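Local coordinates for protein 6-phosphogluconate dehydratase (Shewanella oneidensis, PDB 2GP4) that probably catalyses the dehydration of 6-phosphogluconate to 2-keto-3-deoxy-6-phosphogluconate in the Entner-Doudoroff pathway, here captured as an apo form lacking its iron-sulfur cluster, at residues G258-G263 with R400-P405; L252-V256 with M373-I377; A42-A46 with I624-Y628; T29-I33 with E304-V308; P499-G503 with L592-R596. One frame throughout, in Å; residues are numbered along the deposited sequence.

Interaction 1 (G258-G263 with R400-P405); sequences GLQLPG and RYTQEP
Pro262 and Tyr401 bring the two backbones together, their CA atoms 5.0 Å apart, where the loop after helix 252-256 passes the 3-10 turn that leads into strand 403-408. The two side chains cross at about a right angle. Pro262 CG sits over the centre of one face of the Tyr401 ring, 3.7 Å from the ring centroid, a CH-pi contact only 11° off the ring normal. At the far end Tyr401 OH donates a 2.6 Å hydrogen bond to Gln260 O, reaching it from above the carbonyl plane. With chi1 at -77° the ring stands beside its own backbone N, and its hydroxyl also comes within 3.3 Å of Gly258 CA, the positive-phi residue of the Schellman motif that ends helix 252-256. A phenylalanine in place of Tyr401 would probably keep the proline packing but leave Gln260 O without this donor. Farther along, Pro405 CD rests 3.3 Å from Pro262 O, whose carbonyl is hydrogen-bonded by Trp414 NE1. The contact thus joins the loop after helix 252-256, on whose Glu255 the Tyr401 ring also packs, to the start of the hairpin of strands 403-408 and 411-416, with Ile377 of helix 372-383 alongside.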
# COMPACT_ATOMS: atom_id res chain seq x y z
N GLY A 258 -0.92 1.16 -14.44
CA GLY A 258 -0.60 1.85 -15.68
C GLY A 258 -0.49 3.35 -15.53
O GLY A 258 -0.92 4.10 -16.41
N LEU A 259 0.08 3.79 -14.41
CA LEU A 259 0.18 5.21 -14.09
C LEU A 259 1.56 5.80 -14.38
O LEU A 259 1.77 7.00 -14.23
CB LEU A 259 -0.24 5.45 -12.63
CG LEU A 259 -1.57 6.14 -12.30
CD1 LEU A 259 -2.54 6.27 -13.47
CD2 LEU A 259 -2.24 5.44 -11.12
N GLN A 260 2.48 4.95 -14.81
CA GLN A 260 3.80 5.37 -15.27
C GLN A 260 4.23 4.49 -16.43
O GLN A 260 3.67 3.42 -16.63
CB GLN A 260 4.82 5.31 -14.13
CG GLN A 260 4.87 3.98 -13.38
CD GLN A 260 5.85 3.97 -12.22
OE1 GLN A 260 5.95 4.93 -11.46
NE2 GLN A 260 6.57 2.87 -12.08
N LEU A 261 5.23 4.94 -17.19
CA LEU A 261 5.78 4.16 -18.30
C LEU A 261 6.24 2.76 -17.87
O LEU A 261 6.85 2.61 -16.82
CB LEU A 261 6.92 4.91 -18.99
CG LEU A 261 6.66 5.75 -20.25
CD1 LEU A 261 5.24 6.27 -20.37
CD2 LEU A 261 7.66 6.90 -20.33
N PRO A 262 5.92 1.73 -18.68
CA PRO A 262 6.34 0.35 -18.41
C PRO A 262 7.83 0.23 -18.12
O PRO A 262 8.67 0.72 -18.89
CB PRO A 262 5.98 -0.38 -19.70
CG PRO A 262 4.87 0.40 -20.28
CD PRO A 262 5.12 1.82 -19.92
N GLY A 263 8.16 -0.41 -17.00
CA GLY A 263 9.53 -0.66 -16.59
C GLY A 263 10.35 0.56 -16.25
O GLY A 263 11.58 0.49 -16.17
N ARG A 400 0.91 -4.29 -22.42
CA ARG A 400 2.00 -3.33 -22.68
C ARG A 400 3.00 -3.28 -21.53
O ARG A 400 4.16 -2.89 -21.72
CB ARG A 400 1.44 -1.92 -22.90
CG ARG A 400 0.66 -1.73 -24.16
CD ARG A 400 -0.01 -0.36 -24.19
NE ARG A 400 -0.84 -0.20 -25.37
CZ ARG A 400 -0.38 0.16 -26.57
NH1 ARG A 400 0.91 0.39 -26.76
NH2 ARG A 400 -1.22 0.28 -27.59
N TYR A 401 2.54 -3.66 -20.34
CA TYR A 401 3.38 -3.64 -19.16
C TYR A 401 4.18 -4.92 -18.95
O TYR A 401 4.91 -5.06 -17.97
CB TYR A 401 2.56 -3.23 -17.92
CG TYR A 401 2.32 -1.75 -17.92
CD1 TYR A 401 1.34 -1.18 -18.73
CD2 TYR A 401 3.12 -0.90 -17.16
CE1 TYR A 401 1.14 0.19 -18.75
CE2 TYR A 401 2.92 0.47 -17.17
CZ TYR A 401 1.93 1.01 -17.98
OH TYR A 401 1.72 2.37 -18.01
N THR A 402 4.06 -5.85 -19.90
CA THR A 402 4.93 -7.02 -19.97
C THR A 402 6.18 -6.72 -20.80
O THR A 402 7.03 -7.58 -20.99
CB THR A 402 4.22 -8.26 -20.55
OG1 THR A 402 3.94 -8.06 -21.95
CG2 THR A 402 2.93 -8.54 -19.80
N GLN A 403 6.27 -5.48 -21.29
CA GLN A 403 7.43 -5.05 -22.07
C GLN A 403 8.37 -4.16 -21.26
O GLN A 403 7.96 -3.48 -20.31
CB GLN A 403 6.99 -4.33 -23.34
CG GLN A 403 6.34 -5.22 -24.38
CD GLN A 403 6.58 -4.73 -25.80
OE1 GLN A 403 6.53 -3.53 -26.08
NE2 GLN A 403 6.85 -5.67 -26.71
N GLU A 404 9.64 -4.17 -21.65
CA GLU A 404 10.70 -3.48 -20.91
C GLU A 404 11.42 -2.47 -21.77
O GLU A 404 11.72 -2.75 -22.93
CB GLU A 404 11.71 -4.49 -20.36
CG GLU A 404 11.15 -5.46 -19.33
CD GLU A 404 12.24 -6.32 -18.69
OE1 GLU A 404 13.01 -6.98 -19.42
OE2 GLU A 404 12.31 -6.33 -17.44
N PRO A 405 11.72 -1.28 -21.21
CA PRO A 405 12.43 -0.24 -21.94
C PRO A 405 13.91 -0.56 -22.11
O PRO A 405 14.54 -1.12 -21.22
CB PRO A 405 12.24 1.00 -21.08
CG PRO A 405 12.02 0.48 -19.70
CD PRO A 405 11.38 -0.85 -19.83

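Interaction 2 (L252-V256 with M373-I377); sequences LMLEV and MAFLI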
# COMPACT_ATOMS: atom_id res chain seq x y z
N LEU A 252 5.53 -0.03 -7.36
CA LEU A 252 5.01 -1.24 -8.00
C LEU A 252 3.51 -1.12 -8.27
O LEU A 252 3.00 -1.68 -9.25
CB LEU A 252 5.29 -2.48 -7.14
CG LEU A 252 6.69 -2.66 -6.53
CD1 LEU A 252 6.73 -3.88 -5.62
CD2 LEU A 252 7.76 -2.77 -7.61
N MSE A 253 2.81 -0.38 -7.40
CA MSE A 253 1.39 -0.11 -7.58
C MSE A 253 1.14 0.74 -8.82
O MSE A 253 0.23 0.47 -9.59
CB MSE A 253 0.81 0.58 -6.33
CG MSE A 253 -0.72 0.68 -6.31
SE MSE A 253 -1.47 2.15 -5.22
CE MSE A 253 -0.51 3.68 -5.99
N LEU A 254 1.97 1.77 -9.03
CA LEU A 254 1.85 2.64 -10.20
C LEU A 254 2.10 1.89 -11.51
O LEU A 254 1.60 2.30 -12.57
CB LEU A 254 2.80 3.85 -10.11
CG LEU A 254 2.58 4.95 -9.06
CD1 LEU A 254 1.17 5.53 -9.12
CD2 LEU A 254 2.91 4.44 -7.67
N GLU A 255 2.87 0.81 -11.43
CA GLU A 255 3.19 -0.03 -12.58
C GLU A 255 1.98 -0.84 -13.06
O GLU A 255 1.65 -0.80 -14.24
CB GLU A 255 4.36 -0.95 -12.24
CG GLU A 255 4.93 -1.72 -13.42
CD GLU A 255 5.99 -0.95 -14.20
OE1 GLU A 255 6.21 -1.29 -15.38
OE2 GLU A 255 6.61 -0.02 -13.64
N VAL A 256 1.34 -1.57 -12.14
CA VAL A 256 0.19 -2.42 -12.49
C VAL A 256 -1.06 -1.61 -12.84
O VAL A 256 -1.92 -2.08 -13.59
CB VAL A 256 -0.18 -3.43 -11.36
CG1 VAL A 256 0.70 -4.64 -11.43
CG2 VAL A 256 -0.13 -2.77 -9.98
N MSE A 373 8.72 -6.79 -12.81
CA MSE A 373 7.31 -6.52 -13.04
C MSE A 373 6.81 -7.07 -14.38
O MSE A 373 5.65 -7.48 -14.48
CB MSE A 373 7.00 -5.02 -12.94
CG MSE A 373 7.05 -4.43 -11.54
SE MSE A 373 6.03 -5.45 -10.22
CE MSE A 373 4.23 -5.10 -10.89
N ALA A 374 7.66 -7.07 -15.39
CA ALA A 374 7.29 -7.61 -16.70
C ALA A 374 6.95 -9.10 -16.64
O ALA A 374 6.04 -9.56 -17.33
CB ALA A 374 8.38 -7.35 -17.74
N PHE A 375 7.68 -9.83 -15.80
CA PHE A 375 7.38 -11.25 -15.58
C PHE A 375 6.13 -11.42 -14.71
O PHE A 375 5.23 -12.18 -15.07
CB PHE A 375 8.57 -11.98 -14.95
CG PHE A 375 8.29 -13.41 -14.60
CD1 PHE A 375 8.32 -14.40 -15.57
CD2 PHE A 375 7.98 -13.77 -13.30
CE1 PHE A 375 8.06 -15.73 -15.25
CE2 PHE A 375 7.72 -15.09 -12.96
CZ PHE A 375 7.76 -16.08 -13.95
N LEU A 376 6.09 -10.72 -13.58
CA LEU A 376 4.97 -10.81 -12.65
C LEU A 376 3.65 -10.50 -13.34
O LEU A 376 2.66 -11.20 -13.16
CB LEU A 376 5.17 -9.84 -11.48
CG LEU A 376 4.26 -10.01 -10.27
CD1 LEU A 376 5.09 -10.48 -9.09
CD2 LEU A 376 3.57 -8.71 -9.94
N ILE A 377 3.65 -9.43 -14.14
CA ILE A 377 2.44 -8.97 -14.81
C ILE A 377 1.99 -9.94 -15.90
O ILE A 377 0.80 -10.16 -16.06
CB ILE A 377 2.58 -7.50 -15.30
CG1 ILE A 377 2.52 -6.55 -14.10
CG2 ILE A 377 1.49 -7.14 -16.31
CD1 ILE A 377 2.80 -5.10 -14.42
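Met373, modelled as selenomethionine, is the main bump, its chain folding into the hollow between Leu252, Glu255 and Val256 on the facing helix. Bends at chi2 (-50°) and chi3 (-68°) curl the chain back on itself, turning its terminal methyl toward the valine. Each part finds a different wall: CB and CG slide past Glu255 CG, running the opposite way, with Met373 CB 3.9 Å from Glu255 CG; Met373 SE lies 4.1 Å from Leu252 CD2; and Met373 CE presses on Val256 CG1 at 3.6 Å. This is helix-helix packing within the largely helical N-terminal domain, with the axes of segments 252-256 and 373-377 crossing at -54°, 11.3 Å apart at closest approach. One turn on, Ile377 supplies a second bump. Its CD1 meets Val256 CG1 at 3.7 Å and comes within 4.1 Å of Glu255 CG, so this one valine methyl rests in the notch between Met373 CE and the isoleucine tip. Glu255 lends only its aliphatic part to this surface: its carboxylate turns to the following loop, where OE1 accepts from Gly263 N and OE2 from Gln260 NE2. Phe266 packs on both Leu252 and Met373, while Ile364 and Phe367 of helix 364-370 add hydrophobic surroundings.

Interaction 3 (A42-A46 with I624-Y628); sequences AYLAA and IDELY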
# COMPACT_ATOMS: atom_id res chain seq x y z
N ALA A 42 -20.95 10.09 -10.07
CA ALA A 42 -20.86 11.49 -9.66
C ALA A 42 -19.46 12.06 -9.88
O ALA A 42 -19.31 13.22 -10.28
CB ALA A 42 -21.30 11.66 -8.20
N TYR A 43 -18.45 11.23 -9.61
CA TYR A 43 -17.07 11.60 -9.86
C TYR A 43 -16.85 11.91 -11.34
O TYR A 43 -16.36 12.99 -11.69
CB TYR A 43 -16.10 10.50 -9.39
CG TYR A 43 -14.64 10.83 -9.63
CD1 TYR A 43 -14.01 11.84 -8.91
CD2 TYR A 43 -13.91 10.15 -10.60
CE1 TYR A 43 -12.68 12.15 -9.13
CE2 TYR A 43 -12.56 10.45 -10.83
CZ TYR A 43 -11.96 11.46 -10.09
OH TYR A 43 -10.64 11.79 -10.30
N LEU A 44 -17.25 10.99 -12.21
CA LEU A 44 -17.09 11.19 -13.66
C LEU A 44 -17.94 12.35 -14.22
O LEU A 44 -17.53 13.01 -15.16
CB LEU A 44 -17.36 9.90 -14.44
CG LEU A 44 -16.47 8.70 -14.09
CD1 LEU A 44 -16.91 7.46 -14.86
CD2 LEU A 44 -14.99 8.99 -14.32
N ALA A 45 -19.10 12.59 -13.62
CA ALA A 45 -19.93 13.75 -13.98
C ALA A 45 -19.22 15.07 -13.65
O ALA A 45 -19.22 15.99 -14.46
CB ALA A 45 -21.29 13.68 -13.29
N ALA A 46 -18.61 15.13 -12.47
CA ALA A 46 -17.86 16.31 -12.03
C ALA A 46 -16.64 16.55 -12.91
O ALA A 46 -16.36 17.69 -13.29
CB ALA A 46 -17.45 16.17 -10.58
N ILE A 624 -15.09 14.11 -4.24
CA ILE A 624 -16.01 14.91 -5.06
C ILE A 624 -17.46 14.50 -4.83
O ILE A 624 -18.31 15.35 -4.52
CB ILE A 624 -15.71 14.75 -6.58
CG1 ILE A 624 -14.25 15.11 -6.91
CG2 ILE A 624 -16.71 15.54 -7.42
CD1 ILE A 624 -14.03 16.53 -7.33
N ASP A 625 -17.73 13.20 -4.96
CA ASP A 625 -19.09 12.64 -4.96
C ASP A 625 -19.85 12.80 -3.64
O ASP A 625 -21.08 12.77 -3.62
CB ASP A 625 -19.07 11.17 -5.38
CG ASP A 625 -18.35 10.28 -4.38
OD1 ASP A 625 -18.91 10.00 -3.30
OD2 ASP A 625 -17.22 9.84 -4.70
N GLU A 626 -19.11 12.94 -2.54
CA GLU A 626 -19.71 13.13 -1.22
C GLU A 626 -20.23 14.55 -1.04
O GLU A 626 -20.89 14.87 -0.06
CB GLU A 626 -18.71 12.78 -0.12
CG GLU A 626 -18.34 11.31 -0.05
CD GLU A 626 -17.30 11.02 1.02
OE1 GLU A 626 -16.84 11.98 1.67
OE2 GLU A 626 -16.94 9.84 1.20
N LEU A 627 -19.91 15.41 -2.02
CA LEU A 627 -20.36 16.80 -2.00
C LEU A 627 -21.03 17.19 -3.32
O LEU A 627 -21.58 18.29 -3.44
CB LEU A 627 -19.19 17.74 -1.67
CG LEU A 627 -18.55 17.57 -0.29
CD1 LEU A 627 -17.19 18.24 -0.22
CD2 LEU A 627 -19.46 18.08 0.84
N TYR A 628 -21.00 16.28 -4.29
CA TYR A 628 -21.59 16.50 -5.60
C TYR A 628 -23.12 16.42 -5.54
O TYR A 628 -23.69 15.48 -4.98
CB TYR A 628 -21.05 15.49 -6.62
CG TYR A 628 -21.35 15.84 -8.06
CD1 TYR A 628 -20.62 16.82 -8.73
CD2 TYR A 628 -22.36 15.18 -8.76
CE1 TYR A 628 -20.90 17.15 -10.05
CE2 TYR A 628 -22.64 15.49 -10.09
CZ TYR A 628 -21.90 16.48 -10.72
OH TYR A 628 -22.17 16.80 -12.03
OXT TYR A 628 -23.81 17.30 -6.05
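Tyr628, the last residue of the chain, lies along the Ala42, Ala45 and Ala46 side of helix 23-51. Its CG is anti to the backbone N (chi1 -166°), which sends the ring out alongside the helix. Starting at the root, Tyr628 CB is 4.2 Å from Ala42 CB. On the ring, Tyr628 CD2 stays by the same methyl, 3.7 Å from Ala42 CB, while across the ring Tyr628 CE1 meets Ala46 CB at 3.6 Å. Ala42 O sits over the centre of one face, 3.8 Å above the ring plane. At the tip, Tyr628 OH reaches 3.5 Å from Ala45 CB, and its hydrogen-bonding partner is Asp49 OD2, farther along the same helix. Ile624 completes the apolar patch: its CG1 meets the edge of the Tyr43 ring, 3.8 Å from Tyr43 CD1, and its CG2 branch turns to Ala46. Asp625 offers only its CB, 3.6 Å from Ala42 CB, as its carboxylate makes a salt bridge with Arg332. Small alanines let the C-terminal tail settle close against the N-terminal helix. The contact is therefore mostly apolar, while polar groups at its margins, Asp49 and Arg332, are likely to fix the tail's orientation.

Interaction 4 (T29-I33 with E304-V308); sequences TDRII and EKSIV
Glu304 and Ile33 meet at about a right angle near the start of helix 304-316, where it crosses helix 23-51. Glu304 CG lies beside its own backbone N (chi1 -57°), and the chain then bends sharply at chi2 (98°), laying its aliphatic part over the isoleucine. Glu304 CB and CG both sit close to Ile33 CG1, the CB at 3.7 Å. The same bend carries the carboxylate past Ile33 to a water that donates to both ends of a bridge, 2.7 Å from Glu304 OE2 and 2.6 Å from Ile33 O. Cut back to an alanine, Glu304 would keep its CB contact, but the water on Ile33 O would probably lose its carboxylate acceptor and Ile33 CG1 part of its cover. Deeper in, Val308 points both methyls at the threonine: its CG1 and CG2 both rest against Thr29 OG1, the CG2 at 3.5 Å. That hydroxyl has its polar partners in Val25 O and His387 NE2, so toward Val308 it makes only van der Waals contact. Val308 CG2 also touches Ile32 CD1 at 3.8 Å, the extended end of an isoleucine that crosses it obliquely. On the outer side, Lys305 passes its CG by Thr29 CG2, and a second water accepts from Lys305 NZ and donates to Asp30 OD1 in a longer bond of 3.3 Å. The axes of segments 29-33 and 304-308 pass 9.8 Å apart at 131°, an antiparallel-leaning helix-helix packing that lays helix 23-51 across helix 304-316 in the largely helical part of the chain, with a mostly apolar centre and water-bridged margins.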
# COMPACT_ATOMS: atom_id res chain seq x y z
N THR A 29 -14.42 -7.63 -8.31
CA THR A 29 -14.47 -6.47 -9.19
C THR A 29 -15.90 -6.00 -9.41
O THR A 29 -16.20 -4.81 -9.23
CB THR A 29 -13.79 -6.74 -10.56
OG1 THR A 29 -12.42 -7.12 -10.35
CG2 THR A 29 -13.84 -5.51 -11.45
N ASP A 30 -16.79 -6.93 -9.79
CA ASP A 30 -18.20 -6.62 -9.99
C ASP A 30 -18.87 -6.05 -8.73
O ASP A 30 -19.71 -5.15 -8.82
CB ASP A 30 -18.97 -7.87 -10.44
CG ASP A 30 -18.58 -8.35 -11.82
OD1 ASP A 30 -17.85 -7.63 -12.55
OD2 ASP A 30 -19.02 -9.46 -12.18
N ARG A 31 -18.50 -6.60 -7.58
CA ARG A 31 -19.04 -6.14 -6.30
C ARG A 31 -18.66 -4.69 -6.05
O ARG A 31 -19.49 -3.90 -5.58
CB ARG A 31 -18.56 -7.03 -5.15
CG ARG A 31 -19.14 -6.65 -3.79
CD ARG A 31 -18.82 -7.70 -2.73
NE ARG A 31 -17.38 -7.82 -2.52
CZ ARG A 31 -16.80 -8.75 -1.77
NH1 ARG A 31 -17.54 -9.67 -1.15
NH2 ARG A 31 -15.49 -8.77 -1.64
N ILE A 32 -17.41 -4.35 -6.36
CA ILE A 32 -16.88 -3.00 -6.18
C ILE A 32 -17.56 -2.03 -7.16
O ILE A 32 -17.91 -0.91 -6.77
CB ILE A 32 -15.33 -2.98 -6.31
CG1 ILE A 32 -14.69 -3.75 -5.15
CG2 ILE A 32 -14.81 -1.55 -6.33
CD1 ILE A 32 -13.26 -4.19 -5.40
N ILE A 33 -17.75 -2.46 -8.40
CA ILE A 33 -18.45 -1.66 -9.40
C ILE A 33 -19.86 -1.33 -8.93
O ILE A 33 -20.30 -0.18 -9.02
CB ILE A 33 -18.49 -2.37 -10.78
CG1 ILE A 33 -17.08 -2.46 -11.38
CG2 ILE A 33 -19.48 -1.67 -11.75
CD1 ILE A 33 -16.96 -3.43 -12.55
N GLU A 304 -12.20 0.93 -11.35
CA GLU A 304 -12.42 -0.27 -10.55
C GLU A 304 -11.47 -1.42 -10.91
O GLU A 304 -10.90 -2.05 -10.02
CB GLU A 304 -13.88 -0.74 -10.64
CG GLU A 304 -14.92 0.32 -10.21
CD GLU A 304 -15.54 1.08 -11.38
OE1 GLU A 304 -14.83 1.45 -12.34
OE2 GLU A 304 -16.77 1.33 -11.34
N LYS A 305 -11.28 -1.65 -12.20
CA LYS A 305 -10.40 -2.73 -12.67
C LYS A 305 -8.94 -2.47 -12.33
O LYS A 305 -8.21 -3.39 -11.95
CB LYS A 305 -10.54 -2.92 -14.18
CG LYS A 305 -11.86 -3.52 -14.63
CD LYS A 305 -12.00 -3.39 -16.13
CE LYS A 305 -13.43 -3.64 -16.56
NZ LYS A 305 -13.78 -5.09 -16.58
N SER A 306 -8.51 -1.21 -12.48
CA SER A 306 -7.11 -0.87 -12.25
C SER A 306 -6.79 -0.85 -10.75
O SER A 306 -5.69 -1.21 -10.35
CB SER A 306 -6.73 0.45 -12.94
OG SER A 306 -7.52 1.53 -12.49
N ILE A 307 -7.78 -0.45 -9.95
CA ILE A 307 -7.69 -0.55 -8.49
C ILE A 307 -7.56 -2.01 -8.04
O ILE A 307 -6.66 -2.35 -7.26
CB ILE A 307 -8.88 0.16 -7.80
CG1 ILE A 307 -8.72 1.68 -7.87
CG2 ILE A 307 -9.03 -0.30 -6.34
CD1 ILE A 307 -7.47 2.23 -7.17
N VAL A 308 -8.43 -2.87 -8.55
CA VAL A 308 -8.34 -4.31 -8.27
C VAL A 308 -6.96 -4.85 -8.68
O VAL A 308 -6.33 -5.57 -7.92
CB VAL A 308 -9.49 -5.10 -8.95
CG1 VAL A 308 -9.19 -6.60 -8.99
CG2 VAL A 308 -10.81 -4.84 -8.24
O HOH W 1 -16.25 -6.00 -14.88
O HOH W 2 -19.20 1.79 -10.32

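Interaction 5 (P499-G503 with L592-R596); sequences PKANG and LRHSR
Arg596 and Ala501 carry the polar part of this contact. Both terminal nitrogens of the guanidinium converge on one backbone oxygen: Arg596 NH1 bonds to Ala501 O at 2.6 Å with an N-H...O angle of 158°, and Arg596 NH2 adds a weak, more bent bond of 3.1 Å to the same atom. The NH1 donor is tilted 30° from the carbonyl plane, while the acceptor lies nearly in the guanidinium plane. A bend at chi2 (-69°) swings the arginine back over its own segment, where Leu592 CB lies over one face of the group, off centre. Ala501 belongs to the short helix 499-502, within the C-terminal, mainly beta-sheet domain. Water extends the polar set, linking Asn502 ND2 (3.1 Å) with Ser595 OG (2.7 Å), and Gln497 OE1 also accepts from that amide nitrogen. The apolar share is smaller. Leu592 CD2 nestles against the alanine, 4.0 Å from Ala501 CB and closer to its carbonyl oxygen, and Asn502 CB packs beside Ser595 OG at 3.7 Å. Outside the pair, Lys500 sends its ammonium to Asp551, and Ile550 packs on both Lys500 and Leu592.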
# COMPACT_ATOMS: atom_id res chain seq x y z
N PRO A 499 -5.26 6.01 14.09
CA PRO A 499 -5.15 7.31 13.44
C PRO A 499 -5.49 8.50 14.35
O PRO A 499 -4.71 9.45 14.44
CB PRO A 499 -6.16 7.21 12.29
CG PRO A 499 -6.17 5.77 11.95
CD PRO A 499 -6.00 5.04 13.26
N LYS A 500 -6.63 8.43 15.03
CA LYS A 500 -7.11 9.55 15.85
C LYS A 500 -6.32 9.73 17.14
O LYS A 500 -6.15 10.86 17.62
CB LYS A 500 -8.60 9.41 16.16
CG LYS A 500 -9.54 9.53 14.96
CD LYS A 500 -10.99 9.70 15.42
CE LYS A 500 -11.98 9.68 14.26
NZ LYS A 500 -12.07 8.34 13.62
N ALA A 501 -5.83 8.63 17.71
CA ALA A 501 -5.13 8.69 18.99
C ALA A 501 -3.80 9.41 18.90
O ALA A 501 -3.57 10.38 19.61
CB ALA A 501 -4.95 7.30 19.55
N ASN A 502 -2.93 8.93 18.02
CA ASN A 502 -1.58 9.46 17.87
C ASN A 502 -1.06 9.48 16.42
O ASN A 502 0.14 9.45 16.18
CB ASN A 502 -0.61 8.70 18.79
CG ASN A 502 -0.57 7.19 18.50
OD1 ASN A 502 -1.29 6.69 17.63
ND2 ASN A 502 0.27 6.47 19.24
N GLY A 503 -1.98 9.51 15.45
CA GLY A 503 -1.60 9.56 14.04
C GLY A 503 -1.12 8.24 13.48
O GLY A 503 -0.52 8.20 12.41
N LEU A 592 -3.29 11.14 26.34
CA LEU A 592 -2.70 11.43 25.03
C LEU A 592 -2.01 12.78 24.95
O LEU A 592 -1.59 13.20 23.88
CB LEU A 592 -3.77 11.32 23.94
CG LEU A 592 -4.36 9.94 23.68
CD1 LEU A 592 -5.78 10.08 23.15
CD2 LEU A 592 -3.48 9.14 22.73
N ARG A 593 -1.88 13.45 26.10
CA ARG A 593 -1.31 14.80 26.17
C ARG A 593 0.03 14.94 25.45
O ARG A 593 0.27 15.95 24.78
CB ARG A 593 -1.20 15.26 27.63
CG ARG A 593 -2.50 15.84 28.20
CD ARG A 593 -2.78 15.34 29.61
NE ARG A 593 -1.88 15.90 30.62
CZ ARG A 593 -1.55 15.29 31.76
NH1 ARG A 593 -2.03 14.08 32.04
NH2 ARG A 593 -0.71 15.88 32.61
N HIS A 594 0.88 13.93 25.57
CA HIS A 594 2.20 13.95 24.93
C HIS A 594 2.19 13.59 23.44
O HIS A 594 3.24 13.63 22.79
CB HIS A 594 3.18 13.06 25.71
CG HIS A 594 3.77 13.73 26.91
ND1 HIS A 594 3.23 13.60 28.18
CD2 HIS A 594 4.84 14.55 27.05
CE1 HIS A 594 3.94 14.30 29.04
NE2 HIS A 594 4.93 14.89 28.37
N SER A 595 1.02 13.24 22.92
CA SER A 595 0.86 12.99 21.49
C SER A 595 0.16 14.15 20.79
O SER A 595 -0.21 14.04 19.62
CB SER A 595 0.06 11.70 21.27
OG SER A 595 0.78 10.56 21.70
N ARG A 596 -0.03 15.25 21.51
CA ARG A 596 -0.82 16.36 21.00
C ARG A 596 0.01 17.59 20.66
O ARG A 596 -0.43 18.46 19.91
CB ARG A 596 -1.95 16.72 21.98
CG ARG A 596 -3.05 15.67 22.10
CD ARG A 596 -3.89 15.60 20.83
NE ARG A 596 -4.91 14.55 20.87
CZ ARG A 596 -4.72 13.30 20.44
NH1 ARG A 596 -3.54 12.93 19.97
NH2 ARG A 596 -5.71 12.42 20.51
O HOH W 3 1.67 8.07 21.44

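Interactions 1 and 2 form one continuous patch, their centres about 8 Å apart: Leu259 N of interaction 1 probably bonds to Leu254 O of interaction 2 at 2.8 Å. Interactions 3 and 4 share helix 23-51, with centres about 18 Å apart, so helix 23-51 meets helix 304-316 at one level and the C-terminal tail at another. Interaction 4 approaches interaction 2 to about 5 Å between nearest atoms without touching. Interaction 5 stands apart in the C-terminal domain, its centre about 41 Å from that of interaction 1. Along the chain, interaction 3 closes a loop enclosing interactions 1, 2 and 5.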